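Local atomic coordinates of putative Phosphate (Eubacterium rectale, PDB entry 3DAO), a protein that is probably a phosphatase of the haloacid dehalogenase-like hydrolase family, its physiological substrate not established. Residues Ala125-Phe130 against Leu161-Ile166; Ile167-Phe172 against Val203-Lys208. All coordinates share one frame; numbering follows the deposited sequence.

Interaction 1 of 2, residues Ala125-Phe130 against Leu161-Ile166; sequences AATPDF and LDRNDI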
ATOM      1  N   ALA A 125       4.195  -5.358  14.584  1.00 14.33           N
ATOM      2  CA  ALA A 125       3.584  -4.013  14.601  1.00 14.53           C
ATOM      3  C   ALA A 125       4.497  -3.093  13.788  1.00 15.81           C
ATOM      4  O   ALA A 125       5.685  -2.955  14.095  1.00 16.17           O
ATOM      5  CB  ALA A 125       3.436  -3.514  16.030  1.00 14.33           C
ATOM      6  N   ALA A 126       3.953  -2.512  12.736  1.00 16.36           N
ATOM      7  CA  ALA A 126       4.754  -1.705  11.803  1.00 17.06           C
ATOM      8  C   ALA A 126       4.509  -0.215  11.891  1.00 16.63           C
ATOM      9  O   ALA A 126       3.410   0.228  12.123  1.00 14.98           O
ATOM     10  CB  ALA A 126       4.512  -2.164  10.360  1.00 18.70           C
ATOM     11  N   THR A 127       5.593   0.528  11.698  1.00 17.32           N
ATOM     12  CA  THR A 127       5.551   1.984  11.550  1.00 17.31           C
ATOM     13  C   THR A 127       5.935   2.258  10.078  1.00 17.98           C
ATOM     14  O   THR A 127       6.228   1.321   9.321  1.00 18.79           O
ATOM     15  CB  THR A 127       6.534   2.706  12.487  1.00 17.79           C
ATOM     16  OG1 THR A 127       7.852   2.670  11.928  1.00 17.75           O
ATOM     17  CG2 THR A 127       6.528   2.038  13.853  1.00 20.48           C
ATOM     18  N   PRO A 128       5.937   3.527   9.653  1.00 17.13           N
ATOM     19  CA  PRO A 128       6.307   3.778   8.268  1.00 18.15           C
ATOM     20  C   PRO A 128       7.750   3.446   7.957  1.00 19.48           C
ATOM     21  O   PRO A 128       8.101   3.196   6.800  1.00 22.42           O
ATOM     22  CB  PRO A 128       6.068   5.281   8.095  1.00 18.35           C
ATOM     23  CG  PRO A 128       5.087   5.658   9.150  1.00 17.22           C
ATOM     24  CD  PRO A 128       5.304   4.685  10.294  1.00 18.11           C
ATOM     25  N   ASP A 129       8.569   3.378   8.991  1.00 18.92           N
ATOM     26  CA  ASP A 129      10.000   3.197   8.825  1.00 20.16           C
ATOM     27  C   ASP A 129      10.548   1.805   9.140  1.00 21.37           C
ATOM     28  O   ASP A 129      11.566   1.376   8.596  1.00 20.83           O
ATOM     29  CB  ASP A 129      10.713   4.196   9.727  1.00 20.85           C
ATOM     30  CG  ASP A 129      10.329   5.596   9.409  1.00 28.07           C
ATOM     31  OD1 ASP A 129      10.420   5.939   8.218  1.00 28.70           O
ATOM     32  OD2 ASP A 129       9.919   6.342  10.330  1.00 37.81           O
ATOM     33  N   PHE A 130       9.920   1.138  10.082  1.00 19.13           N
ATOM     34  CA  PHE A 130      10.370  -0.187  10.448  1.00 20.96           C
ATOM     35  C   PHE A 130       9.250  -0.982  11.049  1.00 19.74           C
ATOM     36  O   PHE A 130       8.154  -0.476  11.284  1.00 19.88           O
ATOM     37  CB  PHE A 130      11.567  -0.123  11.397  1.00 23.56           C
ATOM     38  CG  PHE A 130      11.476   0.979  12.396  1.00 23.95           C
ATOM     39  CD1 PHE A 130      10.611   0.884  13.453  1.00 33.89           C
ATOM     40  CD2 PHE A 130      12.220   2.125  12.242  1.00 33.53           C
ATOM     41  CE1 PHE A 130      10.511   1.907  14.351  1.00 29.95           C
ATOM     42  CE2 PHE A 130      12.114   3.148  13.128  1.00 31.99           C
ATOM     43  CZ  PHE A 130      11.259   3.045  14.176  1.00 34.24           C
ATOM     44  N   LEU A 161       5.829  -0.480  24.134  1.00 27.82           N
ATOM     45  CA  LEU A 161       6.300   0.607  23.284  1.00 27.05           C
ATOM     46  C   LEU A 161       5.395   1.818  23.431  1.00 28.19           C
ATOM     47  O   LEU A 161       4.197   1.732  23.686  1.00 28.08           O
ATOM     48  CB  LEU A 161       6.353   0.220  21.815  1.00 27.43           C
ATOM     49  CG  LEU A 161       7.254  -0.948  21.472  1.00 30.20           C
ATOM     50  CD1 LEU A 161       7.046  -1.337  20.022  1.00 26.48           C
ATOM     51  CD2 LEU A 161       8.709  -0.563  21.746  1.00 31.56           C
ATOM     52  N   ASP A 162       6.016   2.967  23.271  1.00 29.47           N
ATOM     53  CA  ASP A 162       5.315   4.230  23.361  1.00 31.38           C
ATOM     54  C   ASP A 162       5.479   4.914  22.031  1.00 30.85           C
ATOM     55  O   ASP A 162       6.488   5.550  21.777  1.00 31.91           O
ATOM     56  CB  ASP A 162       5.938   5.090  24.457  1.00 33.58           C
ATOM     57  CG  ASP A 162       5.229   6.401  24.629  1.00 39.91           C
ATOM     58  OD1 ASP A 162       4.008   6.455  24.365  1.00 46.97           O
ATOM     59  OD2 ASP A 162       5.892   7.368  25.054  1.00 52.27           O
ATOM     60  N   ARG A 163       4.476   4.754  21.183  1.00 29.97           N
ATOM     61  CA  ARG A 163       4.529   5.298  19.847  1.00 29.10           C
ATOM     62  C   ARG A 163       3.179   5.727  19.333  1.00 27.69           C
ATOM     63  O   ARG A 163       2.135   5.229  19.768  1.00 30.36           O
ATOM     64  CB  ARG A 163       5.136   4.267  18.915  1.00 31.64           C
ATOM     65  CG  ARG A 163       6.516   3.852  19.353  1.00 32.05           C
ATOM     66  CD  ARG A 163       7.137   3.089  18.300  1.00 32.84           C
ATOM     67  NE  ARG A 163       7.332   3.922  17.132  1.00 31.59           N
ATOM     68  CZ  ARG A 163       8.501   4.442  16.796  1.00 35.42           C
ATOM     69  NH1 ARG A 163       9.557   4.210  17.553  1.00 38.39           N
ATOM     70  NH2 ARG A 163       8.616   5.180  15.714  1.00 30.94           N
ATOM     71  N   ASN A 164       3.240   6.634  18.377  1.00 25.39           N
ATOM     72  CA  ASN A 164       2.023   7.194  17.775  0.50 26.23           C
ATOM     73  C   ASN A 164       1.957   6.971  16.285  1.00 24.24           C
ATOM     74  O   ASN A 164       1.112   7.560  15.597  1.00 23.44           O
ATOM     75  CB  ASN A 164       1.914   8.702  18.031  0.50 27.34           C
ATOM     76  CG  ASN A 164       0.571   9.274  17.589  0.50 33.01           C
ATOM     77  OD1 ASN A 164       0.348  10.491  17.660  0.50 44.81           O
ATOM     78  ND2 ASN A 164      -0.339   8.398  17.138  0.50 35.88           N
ATOM     79  N   ASP A 165       2.807   6.073  15.821  1.00 21.40           N
ATOM     80  CA  ASP A 165       2.901   5.765  14.395  1.00 19.79           C
ATOM     81  C   ASP A 165       2.788   4.301  14.001  1.00 17.50           C
ATOM     82  O   ASP A 165       3.419   3.894  13.047  1.00 17.54           O
ATOM     83  CB  ASP A 165       4.205   6.322  13.839  1.00 19.83           C
ATOM     84  CG  ASP A 165       5.445   5.734  14.486  1.00 21.36           C
ATOM     85  OD1 ASP A 165       5.332   4.980  15.477  1.00 23.84           O
ATOM     86  OD2 ASP A 165       6.568   6.018  13.995  1.00 27.40           O
ATOM     87  N   ILE A 166       2.033   3.525  14.772  1.00 17.12           N
ATOM     88  CA  ILE A 166       1.736   2.131  14.387  1.00 16.69           C
ATOM     89  C   ILE A 166       0.666   2.190  13.307  1.00 15.97           C
ATOM     90  O   ILE A 166      -0.490   2.597  13.529  1.00 15.88           O
ATOM     91  CB  ILE A 166       1.322   1.238  15.588  1.00 17.97           C
ATOM     92  CG1 ILE A 166       2.456   1.190  16.629  1.00 23.06           C
ATOM     93  CG2 ILE A 166       0.977  -0.135  15.100  1.00 14.70           C
ATOM     94  CD1 ILE A 166       3.770   0.749  16.126  1.00 20.72           C
TER
HETATM   95  O   HOH W   1       8.683   5.090  12.365  1.00 30.00           O

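Interaction 2 of 2, residues Ile167-Phe172 against Val203-Lys208; sequences IKFTVF and VDCNAK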
ATOM      1  N   ILE A 167       1.073   1.781  12.105  1.00 13.51           N
ATOM      2  CA  ILE A 167       0.215   1.822  10.939  1.00 15.17           C
ATOM      3  C   ILE A 167      -0.323   0.470  10.524  1.00 13.84           C
ATOM      4  O   ILE A 167      -1.297   0.374   9.769  1.00 15.58           O
ATOM      5  CB  ILE A 167       0.895   2.545   9.707  1.00 15.15           C
ATOM      6  CG1 ILE A 167       2.176   1.826   9.274  1.00 15.79           C
ATOM      7  CG2 ILE A 167       1.039   4.080   9.991  1.00 15.67           C
ATOM      8  CD1 ILE A 167       2.726   2.326   7.925  1.00 19.48           C
ATOM      9  N   LYS A 168       0.250  -0.585  11.098  1.00 14.14           N
ATOM     10  CA  LYS A 168      -0.219  -1.948  10.770  1.00 14.33           C
ATOM     11  C   LYS A 168       0.126  -2.922  11.887  1.00 13.90           C
ATOM     12  O   LYS A 168       1.182  -2.838  12.470  1.00 13.20           O
ATOM     13  CB  LYS A 168       0.422  -2.452   9.483  1.00 16.32           C
ATOM     14  CG  LYS A 168      -0.019  -3.892   9.091  1.00 18.32           C
ATOM     15  CD  LYS A 168       0.529  -4.310   7.748  1.00 18.31           C
ATOM     16  CE  LYS A 168       2.044  -4.463   7.766  1.00 24.75           C
ATOM     17  NZ  LYS A 168       2.531  -4.956   6.419  1.00 23.90           N
ATOM     18  N   PHE A 169      -0.833  -3.788  12.178  1.00 15.04           N
ATOM     19  CA  PHE A 169      -0.645  -4.893  13.104  1.00 13.83           C
ATOM     20  C   PHE A 169      -0.948  -6.135  12.280  1.00 13.69           C
ATOM     21  O   PHE A 169      -2.003  -6.243  11.648  1.00 13.05           O
ATOM     22  CB  PHE A 169      -1.563  -4.806  14.314  1.00 14.39           C
ATOM     23  CG  PHE A 169      -1.480  -6.034  15.215  1.00 14.83           C
ATOM     24  CD1 PHE A 169      -0.611  -6.076  16.261  1.00 15.85           C
ATOM     25  CD2 PHE A 169      -2.289  -7.126  14.989  1.00 14.18           C
ATOM     26  CE1 PHE A 169      -0.511  -7.198  17.071  1.00 14.43           C
ATOM     27  CE2 PHE A 169      -2.207  -8.243  15.817  1.00 11.35           C
ATOM     28  CZ  PHE A 169      -1.312  -8.256  16.859  1.00 11.09           C
ATOM     29  N   THR A 170      -0.002  -7.058  12.289  1.00 12.44           N
ATOM     30  CA  THR A 170      -0.085  -8.254  11.490  1.00 12.04           C
ATOM     31  C   THR A 170       0.074  -9.534  12.292  1.00 10.52           C
ATOM     32  O   THR A 170       0.988  -9.666  13.113  1.00 11.55           O
ATOM     33  CB  THR A 170       1.042  -8.230  10.434  1.00 12.31           C
ATOM     34  OG1 THR A 170       0.808  -7.133   9.521  1.00 17.05           O
ATOM     35  CG2 THR A 170       1.105  -9.542   9.626  1.00 17.44           C
ATOM     36  N   VAL A 171      -0.818 -10.481  12.017  1.00 13.75           N
ATOM     37  CA  VAL A 171      -0.760 -11.821  12.640  1.00 12.28           C
ATOM     38  C   VAL A 171      -0.209 -12.790  11.610  1.00 12.69           C
ATOM     39  O   VAL A 171      -0.556 -12.729  10.442  1.00 14.11           O
ATOM     40  CB  VAL A 171      -2.152 -12.325  13.075  1.00 15.41           C
ATOM     41  CG1 VAL A 171      -1.996 -13.543  13.982  1.00 11.85           C
ATOM     42  CG2 VAL A 171      -2.964 -11.168  13.781  1.00 11.86           C
ATOM     43  N   PHE A 172       0.669 -13.665  12.075  1.00 12.77           N
ATOM     44  CA  PHE A 172       1.273 -14.720  11.270  1.00 12.72           C
ATOM     45  C   PHE A 172       1.120 -16.108  11.874  1.00 12.99           C
ATOM     46  O   PHE A 172       1.196 -16.319  13.091  1.00 14.20           O
ATOM     47  CB  PHE A 172       2.784 -14.482  11.101  1.00 13.51           C
ATOM     48  CG  PHE A 172       3.493 -15.617  10.392  1.00 12.38           C
ATOM     49  CD1 PHE A 172       3.427 -15.725   9.033  1.00 12.31           C
ATOM     50  CD2 PHE A 172       4.231 -16.556  11.096  1.00 15.69           C
ATOM     51  CE1 PHE A 172       4.068 -16.776   8.357  1.00 16.14           C
ATOM     52  CE2 PHE A 172       4.883 -17.592  10.412  1.00 16.05           C
ATOM     53  CZ  PHE A 172       4.780 -17.691   9.064  1.00 14.79           C
ATOM     54  N   VAL A 203      -2.832 -12.184   8.578  1.00 14.55           N
ATOM     55  CA  VAL A 203      -3.976 -11.297   8.768  1.00 11.97           C
ATOM     56  C   VAL A 203      -3.417  -9.892   9.069  1.00 12.69           C
ATOM     57  O   VAL A 203      -2.750  -9.663  10.064  1.00 13.77           O
ATOM     58  CB  VAL A 203      -4.976 -11.741   9.859  1.00 11.18           C
ATOM     59  CG1 VAL A 203      -6.097 -10.680   9.993  1.00 13.70           C
ATOM     60  CG2 VAL A 203      -5.572 -13.090   9.516  1.00 13.85           C
ATOM     61  N   ASP A 204      -3.692  -8.973   8.162  1.00 13.60           N
ATOM     62  CA  ASP A 204      -3.225  -7.584   8.256  1.00 14.26           C
ATOM     63  C   ASP A 204      -4.331  -6.691   8.753  1.00 14.94           C
ATOM     64  O   ASP A 204      -5.481  -6.742   8.281  1.00 14.91           O
ATOM     65  CB  ASP A 204      -2.803  -7.040   6.886  1.00 16.97           C
ATOM     66  CG  ASP A 204      -1.548  -7.708   6.361  1.00 20.18           C
ATOM     67  OD1 ASP A 204      -0.623  -7.968   7.159  1.00 18.60           O
ATOM     68  OD2 ASP A 204      -1.527  -7.996   5.150  1.00 21.67           O
ATOM     69  N   CYS A 205      -3.952  -5.857   9.686  1.00 13.96           N
ATOM     70  CA  CYS A 205      -4.904  -4.921  10.301  1.00 14.59           C
ATOM     71  C   CYS A 205      -4.346  -3.513  10.254  1.00 14.14           C
ATOM     72  O   CYS A 205      -3.223  -3.250  10.642  1.00 15.20           O
ATOM     73  CB  CYS A 205      -5.155  -5.288  11.750  1.00 15.50           C
ATOM     74  SG  CYS A 205      -5.342  -7.067  12.128  1.00 18.41           S
ATOM     75  N   ASN A 206      -5.209  -2.614   9.816  1.00 16.20           N
ATOM     76  CA  ASN A 206      -4.909  -1.197   9.778  1.00 16.74           C
ATOM     77  C   ASN A 206      -6.051  -0.460  10.439  1.00 16.67           C
ATOM     78  O   ASN A 206      -7.072  -1.031  10.803  1.00 16.69           O
ATOM     79  CB  ASN A 206      -4.830  -0.651   8.370  1.00 18.61           C
ATOM     80  CG  ASN A 206      -3.817  -1.357   7.483  1.00 23.57           C
ATOM     81  OD1 ASN A 206      -4.202  -1.866   6.448  1.00 25.01           O
ATOM     82  ND2 ASN A 206      -2.514  -1.324   7.842  1.00 22.62           N
ATOM     83  N   ALA A 207      -5.883   0.857  10.535  1.00 17.52           N
ATOM     84  CA  ALA A 207      -6.917   1.693  11.151  1.00 16.57           C
ATOM     85  C   ALA A 207      -8.207   1.617  10.378  1.00 17.44           C
ATOM     86  O   ALA A 207      -8.229   1.487   9.148  1.00 15.22           O
ATOM     87  CB  ALA A 207      -6.439   3.151  11.258  1.00 17.88           C
ATOM     88  N   LYS A 208      -9.315   1.699  11.108  1.00 16.53           N
ATOM     89  CA  LYS A 208     -10.615   1.707  10.461  1.00 17.73           C
ATOM     90  C   LYS A 208     -10.676   2.816   9.411  1.00 18.45           C
ATOM     91  O   LYS A 208     -10.253   3.924   9.643  1.00 19.11           O
ATOM     92  CB  LYS A 208     -11.742   1.899  11.503  1.00 19.45           C
ATOM     93  CG  LYS A 208     -13.115   1.741  10.956  1.00 27.00           C
ATOM     94  CD  LYS A 208     -14.140   1.937  12.072  1.00 35.73           C
ATOM     95  CE  LYS A 208     -15.547   1.587  11.616  1.00 40.61           C
ATOM     96  NZ  LYS A 208     -16.508   1.633  12.763  1.00 44.36           N
TER
HETATM   97  O   HOH W   2      -3.445   2.014  10.092  1.00 18.53           O
HETATM   98  O   HOH W   3       1.701  -7.574   6.001  1.00 29.72           O
HETATM   99  O   HOH W   4       0.572  -5.654   4.105  1.00 49.24           O

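Interaction 1 of 2, residues Ala125-Phe130 against Leu161-Ile166
T127 and F130, in the turn that follows strand 122-126, pack against D165 and R163 of the loop leading into strand 168-172, a contact of side chains and CA-H...O approaches at one end of the smaller of the two sheets. R163 and D165 form a salt bridge within their own loop: the guanidinium, able to give one N-H to each oxygen, meets the carboxylate side-on, NE of R163 lying 2.8 Å from OD1 of D165 while NH2 reaches OD2, each oxygen using its syn lone pair. Fixed in orientation by these two bonds, the guanidinium offers a face to CE1 of F130, the two planes 79° apart; NH2 of R163 comes within 3.7 Å of CZ of F130. A lysine in place of R163 would probably lose this two-pronged grip, leaving one oxygen of D165 without its arginine N-H and F130 without this guanidinium face against CE1 and CZ. CG2 of T127 lies 3.6 Å from OD1 of D165 and also meets CD1 of I166. With OG1 of T127 between its own N and carbonyl carbon (chi1 80°), it accepts from the backbone N of both D129 and F130. A water joins OG1 to OD2 of D129 and OD2 of D165. On the backbone side, CA of T127 makes a CA-H...O contact with O of D165 at 3.2 Å. Segment 125-130 thus holds an ST turn and ST motif, a threonine hydroxyl fastening the turn between strands 122-126 and 131-133.

Interaction 2 of 2, residues Ile167-Phe172 against Val203-Lys208
F169 and C205 form a hydrogen-bonded pair of an antiparallel beta sheet, in which strands 168-172 and 203-207 run side by side with their axes 4.7 Å apart. F169 N gives to C205 O and C205 N to F169 O; two residues further on, V171 and V203 exchange backbone bonds in the same manner. Between them T170 and D204 make a non-hydrogen-bonded pair, where the side chains supply the polar link: OG1 of T170 donates to OD1 of D204 at 2.9 Å, meeting the oxygen on its anti side. The branched threonine suits the strand and carries its hydroxyl alongside the aspartate, while its CG2 lies 3.4 Å from the same OD1. On the other face the residues are apolar. SG of C205 sits at the edge of the F169 ring, 4.2 Å from CD2, and V171 faces V203; helices 104-117, 177-181 and 185-189 cover this side, in keeping with the apolar F169, V171, V203 and C205 on it. K168 lies beside N206, and its chain, bent at chi3 (67°), brings NZ of K168 to 4.4 Å from OD1 of D204, beyond a salt bridge; a water accepting from NZ and donating to OD1 spans the interval. Farther out, I167 and K168 both face A126, a classic beta bulge on the opposite edge of strand 168-172. At the end of the pairing the amide of N206 takes over from the backbone: ND2 donates to I167 O at 2.8 Å, and that carbonyl also accepts from a water bound to the backbone N of A207.

From the N terminus, the chain runs through strand 122-126 into the turn at 127-130, crosses strand 131-133, helix 139-146 and strand 152-154, and returns at 161-166, where interaction 1 closes the first loop, joining the end of strand 122-126 to the loop after 152-154. The very next residue, I167, opens interaction 2, whose loop passes helices 177-181 and 185-189 and strand 193-198 before closing at 203-208. The loops therefore follow in series, neither enclosing the other. They meet where the loop ending at I166 passes into strand 168-172: A126 pairs through its backbone with I167 and K168, and CD1 of I167 packs against T127 and P128. Together they tie three adjacent strands into one half of the chain, probably the cap of this HAD-like fold.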